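11R-lipoxygenase (Gersemia fruticosa, PDB 3VF1) is a calcium-dependent, non-heme iron dioxygenase that probably adds molecular oxygen to polyunsaturated fatty acids at carbon 11 with R stereochemistry. Local coordinates at residues 393-398 against 462-467; 387-392 against 455-460; 174-179 against 541-546; 399-404 against 434-439. All coordinates share one frame; numbering follows the deposited sequence.

How the contacts relate
Contacts 1, 2 and 4 all lie on the long helix 369-410, which crosses the lipoxygenase catalytic domain and supplies iron ligands H392 and H397. Contacts 2 and 1 follow one another along it against helix 456-465, their centres about 8 Å apart, and contact 4 comes next, pairing the helix with helix 428-438, its centre about 11 Å from that of contact 1. Contact 3, between loops 174-179 and 541-546, has its centre about 10 Å from that of contact 1. In sequence it encloses the other three; in space a salt bridge from D176 to R466 ties this surface loop pair to the end of helix 456-465, which packs on the iron-carrying helix.

Contact 1. Residues 393-398 against 462-467; sequences LLRCHL and QKHYRS. With FE2 (Fe (II) ion), chain E.
The iron-bearing helix of the lipoxygenase fold meets its neighbour here: L394 and R395 of 393-398 pack against H464 and Y465 near the end of helix 456-465. L394 does the apolar work. Its CG stands anti to the backbone N (chi1 175°), which sends CD2 to within 3.5 Å of H464 CD2, and the same methyl lies 4.4 Å from Y465 CB. Leucine suits this buried place, its apolar methyl lying against the imidazole carbon and the tyrosine CB without asking for a polar partner. R395 takes the polar share. Bent at chi3 (63°), its chain brings NH1 to H464 NE2 at 3.2 Å. The donor lies in the plane of the imidazole while the two flat groups stand nearly perpendicular, and the N-H...N angle of 144° marks a moderately bent bond. NE2 accepts here, which is consistent with an imidazole carrying its proton on ND1. R395 NH2 turns to S472 OG, and Y465 OH to P540 O, so both polar ends are anchored beyond the two segments as well. A wider pi-type turn, with L398 N bonded to L393 O at 2.9 Å, runs through 393-398. H397 NE2 binds the iron at 2.2 Å, alongside H392, H575, N579 and I698. Helix 369-410 is thus flanked by helix 456-465 at L394 and R395, and by helix 428-438, where H397 touches I431 and L398 touches N432.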
loop_
_atom_site.group_PDB
_atom_site.type_symbol
_atom_site.label_atom_id
_atom_site.label_comp_id
_atom_site.label_asym_id
_atom_site.label_seq_id
_atom_site.Cartn_x
_atom_site.Cartn_y
_atom_site.Cartn_z
ATOM N N LEU A 393 2.113 6.687 3.655
ATOM C CA LEU A 393 3.473 6.170 3.792
ATOM C C LEU A 393 3.645 5.258 5.007
ATOM O O LEU A 393 4.044 4.105 4.864
ATOM C CB LEU A 393 4.483 7.320 3.833
ATOM C CG LEU A 393 4.650 8.059 2.502
ATOM C CD1 LEU A 393 5.592 9.247 2.647
ATOM C CD2 LEU A 393 5.154 7.114 1.420
ATOM N N LEU A 394 3.343 5.761 6.197
ATOM C CA LEU A 394 3.544 4.970 7.409
ATOM C C LEU A 394 2.627 3.751 7.472
ATOM O O LEU A 394 3.096 2.613 7.513
ATOM C CB LEU A 394 3.331 5.821 8.662
ATOM C CG LEU A 394 3.414 5.027 9.969
ATOM C CD1 LEU A 394 4.780 4.367 10.111
ATOM C CD2 LEU A 394 3.117 5.909 11.173
ATOM N N ARG A 395 1.322 3.993 7.476
ATOM C CA ARG A 395 0.356 2.945 7.790
ATOM C C ARG A 395 0.151 1.924 6.669
ATOM O O ARG A 395 -0.476 0.887 6.885
ATOM C CB ARG A 395 -0.981 3.568 8.202
ATOM C CG ARG A 395 -0.943 4.231 9.570
ATOM C CD ARG A 395 -2.311 4.739 10.000
ATOM N NE ARG A 395 -3.285 3.660 10.150
ATOM C CZ ARG A 395 -3.386 2.876 11.221
ATOM N NH1 ARG A 395 -2.565 3.030 12.253
ATOM N NH2 ARG A 395 -4.309 1.925 11.259
ATOM N N CYS A 396 0.672 2.209 5.479
ATOM C CA CYS A 396 0.625 1.240 4.385
ATOM C C CYS A 396 2.024 0.761 4.010
ATOM O O CYS A 396 2.352 -0.413 4.187
ATOM C CB CYS A 396 -0.072 1.823 3.150
ATOM S SG CYS A 396 -1.857 2.054 3.317
ATOM N N HIS A 397 2.842 1.669 3.491
ATOM C CA HIS A 397 4.168 1.305 3.003
ATOM C C HIS A 397 5.060 0.732 4.106
ATOM O O HIS A 397 5.498 -0.416 4.020
ATOM C CB HIS A 397 4.849 2.511 2.346
ATOM C CG HIS A 397 4.342 2.818 0.970
ATOM N ND1 HIS A 397 5.117 2.660 -0.159
ATOM C CD2 HIS A 397 3.139 3.268 0.541
ATOM C CE1 HIS A 397 4.414 3.003 -1.224
ATOM N NE2 HIS A 397 3.211 3.375 -0.826
ATOM N N LEU A 398 5.327 1.524 5.138
ATOM C CA LEU A 398 6.302 1.144 6.157
ATOM C C LEU A 398 5.804 0.046 7.102
ATOM O O LEU A 398 6.572 -0.829 7.494
ATOM C CB LEU A 398 6.734 2.373 6.962
ATOM C CG LEU A 398 7.370 3.499 6.141
ATOM C CD1 LEU A 398 7.885 4.604 7.051
ATOM C CD2 LEU A 398 8.492 2.972 5.257
ATOM N N GLN A 462 6.966 9.244 13.161
ATOM C CA GLN A 462 7.484 8.724 14.418
ATOM C C GLN A 462 6.488 8.945 15.546
ATOM O O GLN A 462 6.349 8.109 16.439
ATOM C CB GLN A 462 8.811 9.397 14.761
ATOM C CG GLN A 462 9.938 9.058 13.801
ATOM C CD GLN A 462 11.211 9.820 14.104
ATOM O OE1 GLN A 462 11.174 11.012 14.414
ATOM N NE2 GLN A 462 12.347 9.135 14.020
ATOM N N LYS A 463 5.791 10.075 15.501
ATOM C CA LYS A 463 4.847 10.424 16.554
ATOM C C LYS A 463 3.634 9.500 16.537
ATOM O O LYS A 463 3.114 9.132 17.590
ATOM C CB LYS A 463 4.404 11.880 16.413
ATOM C CG LYS A 463 3.604 12.391 17.598
ATOM C CD LYS A 463 3.327 13.882 17.488
ATOM C CE LYS A 463 2.567 14.393 18.700
ATOM N NZ LYS A 463 2.228 15.837 18.583
ATOM N N HIS A 464 3.186 9.123 15.343
ATOM C CA HIS A 464 2.059 8.208 15.218
ATOM C C HIS A 464 2.468 6.787 15.584
ATOM O O HIS A 464 1.706 6.061 16.222
ATOM C CB HIS A 464 1.490 8.222 13.797
ATOM C CG HIS A 464 0.302 7.326 13.620
ATOM N ND1 HIS A 464 -0.982 7.722 13.932
ATOM C CD2 HIS A 464 0.205 6.048 13.185
ATOM C CE1 HIS A 464 -1.818 6.730 13.687
ATOM N NE2 HIS A 464 -1.124 5.702 13.233
ATOM N N TYR A 465 3.670 6.395 15.174
ATOM C CA TYR A 465 4.150 5.041 15.421
ATOM C C TYR A 465 4.269 4.759 16.913
ATOM O O TYR A 465 3.893 3.688 17.380
ATOM C CB TYR A 465 5.501 4.811 14.741
ATOM C CG TYR A 465 6.002 3.392 14.887
ATOM C CD1 TYR A 465 5.520 2.376 14.071
ATOM C CD2 TYR A 465 6.949 3.064 15.847
ATOM C CE1 TYR A 465 5.969 1.078 14.204
ATOM C CE2 TYR A 465 7.405 1.768 15.987
ATOM C CZ TYR A 465 6.912 0.781 15.163
ATOM O OH TYR A 465 7.363 -0.511 15.299
ATOM N N ARG A 466 4.792 5.723 17.662
ATOM C CA ARG A 466 4.963 5.560 19.103
ATOM C C ARG A 466 3.684 5.097 19.797
ATOM O O ARG A 466 3.745 4.461 20.847
ATOM C CB ARG A 466 5.445 6.864 19.742
ATOM C CG ARG A 466 6.935 7.114 19.594
ATOM C CD ARG A 466 7.426 8.167 20.576
ATOM N NE ARG A 466 6.920 9.503 20.272
ATOM C CZ ARG A 466 7.481 10.341 19.404
ATOM N NH1 ARG A 466 8.570 9.986 18.731
ATOM N NH2 ARG A 466 6.949 11.539 19.201
ATOM N N SER A 467 2.532 5.413 19.213
ATOM C CA SER A 467 1.251 5.105 19.841
ATOM C C SER A 467 0.431 4.066 19.077
ATOM O O SER A 467 -0.639 3.663 19.533
ATOM C CB SER A 467 0.422 6.383 19.989
ATOM O OG SER A 467 1.036 7.296 20.881
HETATM FE FE FE2 E . 1.869 4.069 -2.367
HETATM O O HOH W 1 2.599 5.676 -3.914
#

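Contact 2. Residues 387-392 against 455-460; sequences HQMITH and GGQVTL. With FE2 (Fe (II) ion), chain E.
M389 lays its thioether against Q457, its methyl CE 3.7 Å from Q457 CB and 3.3 Å from the backbone O of Q457. Bends at chi2 and chi3 fold the methionine chain back on itself, so that CG, SD and CE all meet the glutamine; a flexible, unbranched side chain suits such a curled fit. One turn further along helix 456-460, L460 takes over. Its CD2 reaches M389 CB at 4.0 Å, while its CD1 touches I390 CD1 at 3.8 Å. I390 and L460 cross at about a right angle, and CG1 of the isoleucine, anti to its own carbonyl carbon (chi1 -68°), carries CD1 over to the leucine. No hydrogen bond links the two segments, so they are held by van der Waals contact, mostly of carbon and sulfur, between helices whose short axes run 9.4 Å apart at 27°. The glutamine is held in its own way: Q457 OE1 accepts from G455 N at 2.9 Å. Its NE2 bonds I440 O and D447 OD1. G455, the N-cap residue, has a phi of 133°, which a glycine tolerates readily. H392 extends from 387-392 to bind the iron through NE2 at 2.3 Å. The contact therefore seats the start of helix 456-465 on helix 369-410, with helix 582-586 meeting the same long helix through H387 and Q388.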
loop_
_atom_site.group_PDB
_atom_site.type_symbol
_atom_site.label_atom_id
_atom_site.label_comp_id
_atom_site.label_asym_id
_atom_site.label_seq_id
_atom_site.Cartn_x
_atom_site.Cartn_y
_atom_site.Cartn_z
ATOM N N HIS A 387 -2.555 12.668 5.791
ATOM C CA HIS A 387 -2.762 11.642 4.775
ATOM C C HIS A 387 -1.454 11.149 4.165
ATOM O O HIS A 387 -1.229 9.947 4.054
ATOM C CB HIS A 387 -3.664 12.157 3.656
ATOM C CG HIS A 387 -3.654 11.289 2.437
ATOM N ND1 HIS A 387 -3.024 11.656 1.268
ATOM C CD2 HIS A 387 -4.178 10.062 2.213
ATOM C CE1 HIS A 387 -3.171 10.698 0.371
ATOM N NE2 HIS A 387 -3.867 9.719 0.919
ATOM N N GLN A 388 -0.598 12.081 3.763
ATOM C CA GLN A 388 0.632 11.731 3.064
ATOM C C GLN A 388 1.587 10.925 3.939
ATOM O O GLN A 388 2.094 9.889 3.519
ATOM C CB GLN A 388 1.338 12.994 2.566
ATOM C CG GLN A 388 0.620 13.695 1.428
ATOM C CD GLN A 388 0.556 12.847 0.169
ATOM O OE1 GLN A 388 1.383 11.959 -0.040
ATOM N NE2 GLN A 388 -0.434 13.115 -0.674
ATOM N N MET A 389 1.826 11.402 5.154
ATOM C CA MET A 389 2.844 10.808 6.013
ATOM C C MET A 389 2.324 9.641 6.851
ATOM O O MET A 389 3.018 8.639 7.020
ATOM C CB MET A 389 3.446 11.874 6.930
ATOM C CG MET A 389 4.019 13.072 6.189
ATOM S SD MET A 389 5.040 12.596 4.776
ATOM C CE MET A 389 6.210 11.483 5.547
ATOM N N ILE A 390 1.109 9.765 7.374
ATOM C CA ILE A 390 0.576 8.752 8.284
ATOM C C ILE A 390 -0.309 7.732 7.573
ATOM O O ILE A 390 -0.051 6.530 7.634
ATOM C CB ILE A 390 -0.215 9.395 9.443
ATOM C CG1 ILE A 390 0.741 10.161 10.360
ATOM C CG2 ILE A 390 -0.967 8.331 10.233
ATOM C CD1 ILE A 390 0.060 10.883 11.506
ATOM N N THR A 391 -1.351 8.210 6.901
ATOM C CA THR A 391 -2.315 7.318 6.265
ATOM C C THR A 391 -1.691 6.519 5.127
ATOM O O THR A 391 -1.979 5.334 4.964
ATOM C CB THR A 391 -3.523 8.093 5.716
ATOM O OG1 THR A 391 -4.144 8.826 6.779
ATOM C CG2 THR A 391 -4.535 7.136 5.095
ATOM N N HIS A 392 -0.842 7.165 4.336
ATOM C CA HIS A 392 -0.265 6.510 3.167
ATOM C C HIS A 392 1.087 5.869 3.456
ATOM O O HIS A 392 1.198 4.648 3.501
ATOM C CB HIS A 392 -0.134 7.492 2.003
ATOM C CG HIS A 392 0.470 6.889 0.774
ATOM N ND1 HIS A 392 1.502 7.483 0.081
ATOM C CD2 HIS A 392 0.192 5.737 0.117
ATOM C CE1 HIS A 392 1.831 6.729 -0.952
ATOM N NE2 HIS A 392 1.052 5.662 -0.953
ATOM N N GLY A 455 11.934 18.317 7.633
ATOM C CA GLY A 455 12.284 17.396 8.699
ATOM C C GLY A 455 11.079 16.898 9.476
ATOM O O GLY A 455 11.096 15.797 10.019
ATOM N N GLY A 456 10.030 17.712 9.529
ATOM C CA GLY A 456 8.844 17.377 10.295
ATOM C C GLY A 456 8.068 16.188 9.757
ATOM O O GLY A 456 7.344 15.529 10.501
ATOM N N GLN A 457 8.212 15.908 8.465
ATOM C CA GLN A 457 7.465 14.817 7.844
ATOM C C GLN A 457 7.826 13.472 8.468
ATOM O O GLN A 457 6.972 12.594 8.604
ATOM C CB GLN A 457 7.683 14.781 6.325
ATOM C CG GLN A 457 9.079 14.372 5.870
ATOM C CD GLN A 457 10.028 15.545 5.751
ATOM O OE1 GLN A 457 9.897 16.541 6.462
ATOM N NE2 GLN A 457 10.989 15.438 4.840
ATOM N N VAL A 458 9.089 13.314 8.852
ATOM C CA VAL A 458 9.535 12.080 9.489
ATOM C C VAL A 458 9.087 12.059 10.944
ATOM O O VAL A 458 8.684 11.024 11.467
ATOM C CB VAL A 458 11.067 11.930 9.440
ATOM C CG1 VAL A 458 11.497 10.663 10.164
ATOM C CG2 VAL A 458 11.554 11.913 8.001
ATOM N N THR A 459 9.160 13.217 11.591
ATOM C CA THR A 459 8.772 13.343 12.989
ATOM C C THR A 459 7.290 13.029 13.179
ATOM O O THR A 459 6.895 12.489 14.210
ATOM C CB THR A 459 9.061 14.762 13.517
ATOM O OG1 THR A 459 10.446 15.072 13.328
ATOM C CG2 THR A 459 8.717 14.870 14.995
ATOM N N LEU A 460 6.475 13.364 12.182
ATOM C CA LEU A 460 5.042 13.094 12.248
ATOM C C LEU A 460 4.777 11.593 12.214
ATOM O O LEU A 460 3.900 11.092 12.919
ATOM C CB LEU A 460 4.311 13.779 11.091
ATOM C CG LEU A 460 2.798 13.550 11.034
ATOM C CD1 LEU A 460 2.133 13.977 12.331
ATOM C CD2 LEU A 460 2.196 14.293 9.853
HETATM FE FE FE2 E . 1.869 4.069 -2.367
HETATM O O HOH W 1 2.599 5.676 -3.914
#

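Contact 3. Residues 174-179 against 541-546; sequences VQDLPG and AGSDGT
Neither segment is a regular helix or strand: D176 of 174-179 and G542 of 541-546 are the closest backbone pair, their CA atoms 4.8 Å apart, and G542 to G545 form a type I beta turn closed by G545 N to G542 O at 3.1 Å. Positive phi angles at D176 (55°), G542 and G545 bend both loops, and glycines are well suited to the last two positions. The tie itself is a carboxylate holding a serine at two points. D176 OD1 accepts the backbone N-H of S543 at 2.8 Å, the donor approaching nearly in line with the C-O bond. OD2, on its syn side, receives the hydroxyl of S543, with OG 3.2 Å away. The serine reaches this because OG is set between its backbone N and carbonyl carbon (chi1 67°), beside the N-H that binds the other oxygen. The carboxylate of aspartate offers two acceptors, one for the backbone N-H and one for the hydroxyl of the same serine, while the absence of a side chain at G542 lets its CA sit 3.5 Å from D176 OD1. OD2 has a second partner, R466, whose NH1 forms a salt bridge with it and would be expected to favour the charged carboxylate. The loop after helix 148-164 is thereby joined to the loop after helix 525-538, and both lie beside the end of helix 456-465, with P178 packed on helix 369-410.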
loop_
_atom_site.group_PDB
_atom_site.type_symbol
_atom_site.label_atom_id
_atom_site.label_comp_id
_atom_site.label_asym_id
_atom_site.label_seq_id
_atom_site.Cartn_x
_atom_site.Cartn_y
_atom_site.Cartn_z
ATOM N N VAL A 174 15.935 4.168 12.249
ATOM C CA VAL A 174 15.945 3.135 13.288
ATOM C C VAL A 174 15.086 3.490 14.499
ATOM O O VAL A 174 14.764 2.619 15.305
ATOM C CB VAL A 174 17.376 2.812 13.794
ATOM C CG1 VAL A 174 18.185 2.117 12.711
ATOM C CG2 VAL A 174 18.081 4.068 14.299
ATOM N N GLN A 175 14.707 4.758 14.626
ATOM C CA GLN A 175 14.014 5.223 15.824
ATOM C C GLN A 175 12.523 5.475 15.589
ATOM O O GLN A 175 12.141 6.208 14.678
ATOM C CB GLN A 175 14.685 6.491 16.352
ATOM C CG GLN A 175 14.802 6.542 17.868
ATOM C CD GLN A 175 15.884 7.498 18.338
ATOM O OE1 GLN A 175 16.748 7.907 17.561
ATOM N NE2 GLN A 175 15.844 7.857 19.617
ATOM N N ASP A 176 11.694 4.855 16.425
ATOM C CA ASP A 176 10.247 5.054 16.397
ATOM C C ASP A 176 9.637 4.789 15.023
ATOM O O ASP A 176 8.783 5.543 14.557
ATOM C CB ASP A 176 9.897 6.470 16.864
ATOM C CG ASP A 176 10.173 6.681 18.338
ATOM O OD1 ASP A 176 10.087 5.698 19.102
ATOM O OD2 ASP A 176 10.476 7.825 18.734
ATOM N N LEU A 177 10.075 3.711 14.384
ATOM C CA LEU A 177 9.522 3.301 13.099
ATOM C C LEU A 177 9.550 1.782 12.975
ATOM O O LEU A 177 10.285 1.110 13.700
ATOM C CB LEU A 177 10.311 3.932 11.948
ATOM C CG LEU A 177 10.157 5.443 11.755
ATOM C CD1 LEU A 177 11.112 5.941 10.683
ATOM C CD2 LEU A 177 8.721 5.801 11.395
ATOM N N PRO A 178 8.746 1.234 12.053
ATOM C CA PRO A 178 8.765 -0.212 11.812
ATOM C C PRO A 178 10.119 -0.661 11.278
ATOM O O PRO A 178 10.861 0.156 10.734
ATOM C CB PRO A 178 7.690 -0.407 10.735
ATOM C CG PRO A 178 6.858 0.831 10.765
ATOM C CD PRO A 178 7.777 1.927 11.187
ATOM N N GLY A 179 10.438 -1.940 11.437
ATOM C CA GLY A 179 11.656 -2.485 10.872
ATOM C C GLY A 179 11.607 -2.405 9.359
ATOM O O GLY A 179 10.539 -2.215 8.776
ATOM N N ALA A 541 8.592 -1.613 19.988
ATOM C CA ALA A 541 7.585 -0.874 20.743
ATOM C C ALA A 541 7.694 0.636 20.547
ATOM O O ALA A 541 6.681 1.335 20.504
ATOM C CB ALA A 541 7.684 -1.219 22.219
ATOM N N GLY A 542 8.920 1.134 20.431
ATOM C CA GLY A 542 9.149 2.562 20.303
ATOM C C GLY A 542 9.541 3.185 21.628
ATOM O O GLY A 542 9.602 2.499 22.649
ATOM N N SER A 543 9.789 4.491 21.619
ATOM C CA SER A 543 10.357 5.172 22.780
ATOM C C SER A 543 9.331 5.490 23.871
ATOM O O SER A 543 9.683 6.056 24.906
ATOM C CB SER A 543 11.070 6.455 22.343
ATOM O OG SER A 543 10.151 7.413 21.852
ATOM N N ASP A 544 8.071 5.136 23.643
ATOM C CA ASP A 544 7.049 5.272 24.679
ATOM C C ASP A 544 6.744 3.920 25.317
ATOM O O ASP A 544 5.982 3.838 26.282
ATOM C CB ASP A 544 5.764 5.879 24.108
ATOM C CG ASP A 544 5.841 7.388 23.965
ATOM O OD1 ASP A 544 6.668 8.012 24.664
ATOM O OD2 ASP A 544 5.068 7.951 23.159
ATOM N N GLY A 545 7.338 2.864 24.772
ATOM C CA GLY A 545 7.145 1.526 25.300
ATOM C C GLY A 545 5.782 0.956 24.962
ATOM O O GLY A 545 5.343 -0.019 25.570
ATOM N N THR A 546 5.111 1.556 23.983
ATOM C CA THR A 546 3.779 1.112 23.592
ATOM C C THR A 546 3.847 -0.154 22.746
ATOM O O THR A 546 4.231 -0.112 21.577
ATOM C CB THR A 546 3.035 2.198 22.797
ATOM O OG1 THR A 546 3.001 3.414 23.554
ATOM C CG2 THR A 546 1.612 1.753 22.484
#

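Contact 4. Residues 399-404 against 434-439; sequences MMEPTA and LGRNDL
E401 and R436 meet edge to edge, the carboxylate standing at the rim of the guanidinium with the planes 28° apart, in an end-on, two-nitrogen salt bridge that links two helices of the lipoxygenase catalytic domain. The side chains come from opposite directions. NH1 donates to OE1 of E401 at 3.0 Å, nearly straight at 168° and in the guanidinium plane, with OE1 using its syn lone pair. NH2 donates to OE2 of E401, also at 3.0 Å, but more bent at 148° and from somewhat out of the carboxylate plane. This pairing suits two long charged residues on segments whose nearest CA atoms, E401 CA and G435 CA, are 12.1 Å apart: glutamate and arginine together span the gap. E401 does so with CG anti to the backbone N and a chain extended beyond it. Both residues are buried, so neutralising their charges matters, and further partners share the load: OE1 takes N432 ND2 and OE2 takes V181 N, with F180 touching both side chains. The carboxylate thus gathers a guanidinium, an amide side chain and a backbone N-H, which would be expected to keep it ionised. Along 399-404 the helix is kinked at P402, whose ring leaves N without a hydrogen to donate. At that kink M400 O accepts from the hydroxyl T403 OG1 at 2.8 Å, in its carbonyl plane, and from T403 N as well.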
loop_
_atom_site.group_PDB
_atom_site.type_symbol
_atom_site.label_atom_id
_atom_site.label_comp_id
_atom_site.label_asym_id
_atom_site.label_seq_id
_atom_site.Cartn_x
_atom_site.Cartn_y
_atom_site.Cartn_z
ATOM N N MET A 399 4.528 0.088 7.466
ATOM C CA MET A 399 3.978 -0.886 8.410
ATOM C C MET A 399 3.842 -2.283 7.801
ATOM O O MET A 399 3.771 -3.275 8.527
ATOM C CB MET A 399 2.621 -0.414 8.939
ATOM C CG MET A 399 2.715 0.650 10.027
ATOM S SD MET A 399 3.382 0.013 11.581
ATOM C CE MET A 399 2.028 -1.011 12.153
ATOM N N MET A 400 3.811 -2.366 6.476
ATOM C CA MET A 400 3.645 -3.652 5.805
ATOM C C MET A 400 4.972 -4.277 5.378
ATOM O O MET A 400 5.037 -5.479 5.131
ATOM C CB MET A 400 2.737 -3.506 4.580
ATOM C CG MET A 400 1.267 -3.295 4.906
ATOM S SD MET A 400 0.565 -4.626 5.896
ATOM C CE MET A 400 0.545 -3.873 7.519
ATOM N N GLU A 401 6.026 -3.473 5.294
ATOM C CA GLU A 401 7.313 -3.968 4.813
ATOM C C GLU A 401 7.861 -5.115 5.670
ATOM O O GLU A 401 8.384 -6.094 5.135
ATOM C CB GLU A 401 8.339 -2.836 4.740
ATOM C CG GLU A 401 9.655 -3.247 4.098
ATOM C CD GLU A 401 10.669 -2.122 4.069
ATOM O OE1 GLU A 401 10.285 -0.959 4.323
ATOM O OE2 GLU A 401 11.855 -2.402 3.793
ATOM N N PRO A 402 7.746 -4.999 7.003
ATOM C CA PRO A 402 8.271 -6.034 7.900
ATOM C C PRO A 402 7.775 -7.443 7.570
ATOM O O PRO A 402 8.513 -8.405 7.780
ATOM C CB PRO A 402 7.756 -5.598 9.271
ATOM C CG PRO A 402 7.614 -4.126 9.159
ATOM C CD PRO A 402 7.173 -3.867 7.752
ATOM N N THR A 403 6.550 -7.564 7.065
ATOM C CA THR A 403 5.991 -8.877 6.754
ATOM C C THR A 403 6.688 -9.480 5.542
ATOM O O THR A 403 6.813 -10.700 5.435
ATOM C CB THR A 403 4.472 -8.817 6.486
ATOM O OG1 THR A 403 4.219 -8.129 5.255
ATOM C CG2 THR A 403 3.745 -8.118 7.633
ATOM N N ALA A 404 7.144 -8.627 4.631
ATOM C CA ALA A 404 7.874 -9.090 3.458
ATOM C C ALA A 404 9.253 -9.585 3.872
ATOM O O ALA A 404 9.698 -10.645 3.440
ATOM C CB ALA A 404 7.997 -7.973 2.431
ATOM N N LEU A 434 13.465 2.998 -2.278
ATOM C CA LEU A 434 13.471 4.226 -3.059
ATOM C C LEU A 434 12.881 5.362 -2.232
ATOM O O LEU A 434 13.409 6.476 -2.222
ATOM C CB LEU A 434 12.663 4.044 -4.345
ATOM C CG LEU A 434 12.621 5.248 -5.289
ATOM C CD1 LEU A 434 13.984 5.480 -5.923
ATOM C CD2 LEU A 434 11.554 5.059 -6.352
ATOM N N GLY A 435 11.786 5.072 -1.538
ATOM C CA GLY A 435 11.126 6.056 -0.699
ATOM C C GLY A 435 12.053 6.615 0.365
ATOM O O GLY A 435 12.049 7.814 0.642
ATOM N N ARG A 436 12.857 5.741 0.960
ATOM C CA ARG A 436 13.782 6.155 2.007
ATOM C C ARG A 436 14.855 7.111 1.487
ATOM O O ARG A 436 15.561 7.742 2.273
ATOM C CB ARG A 436 14.438 4.934 2.657
ATOM C CG ARG A 436 13.624 4.333 3.792
ATOM C CD ARG A 436 14.362 3.192 4.474
ATOM N NE ARG A 436 14.322 1.961 3.688
ATOM C CZ ARG A 436 13.324 1.080 3.717
ATOM N NH1 ARG A 436 12.264 1.283 4.491
ATOM N NH2 ARG A 436 13.382 -0.009 2.965
ATOM N N ASN A 437 14.976 7.219 0.168
ATOM C CA ASN A 437 15.962 8.112 -0.432
ATOM C C ASN A 437 15.350 9.307 -1.164
ATOM O O ASN A 437 15.923 10.393 -1.161
ATOM C CB ASN A 437 16.860 7.332 -1.398
ATOM C CG ASN A 437 17.675 6.258 -0.702
ATOM O OD1 ASN A 437 18.031 6.391 0.469
ATOM N ND2 ASN A 437 17.977 5.185 -1.423
ATOM N N ASP A 438 14.189 9.109 -1.784
ATOM C CA ASP A 438 13.634 10.111 -2.694
ATOM C C ASP A 438 12.261 10.661 -2.291
ATOM O O ASP A 438 11.750 11.578 -2.932
ATOM C CB ASP A 438 13.550 9.528 -4.108
ATOM C CG ASP A 438 14.917 9.276 -4.716
ATOM O OD1 ASP A 438 15.906 9.185 -3.957
ATOM O OD2 ASP A 438 15.005 9.167 -5.958
ATOM N N LEU A 439 11.666 10.113 -1.237
ATOM C CA LEU A 439 10.352 10.569 -0.793
ATOM C C LEU A 439 10.398 11.158 0.610
ATOM O O LEU A 439 10.019 12.309 0.829
ATOM C CB LEU A 439 9.351 9.414 -0.813
ATOM C CG LEU A 439 8.882 8.911 -2.178
ATOM C CD1 LEU A 439 7.988 7.689 -2.003
ATOM C CD2 LEU A 439 8.148 10.004 -2.940
#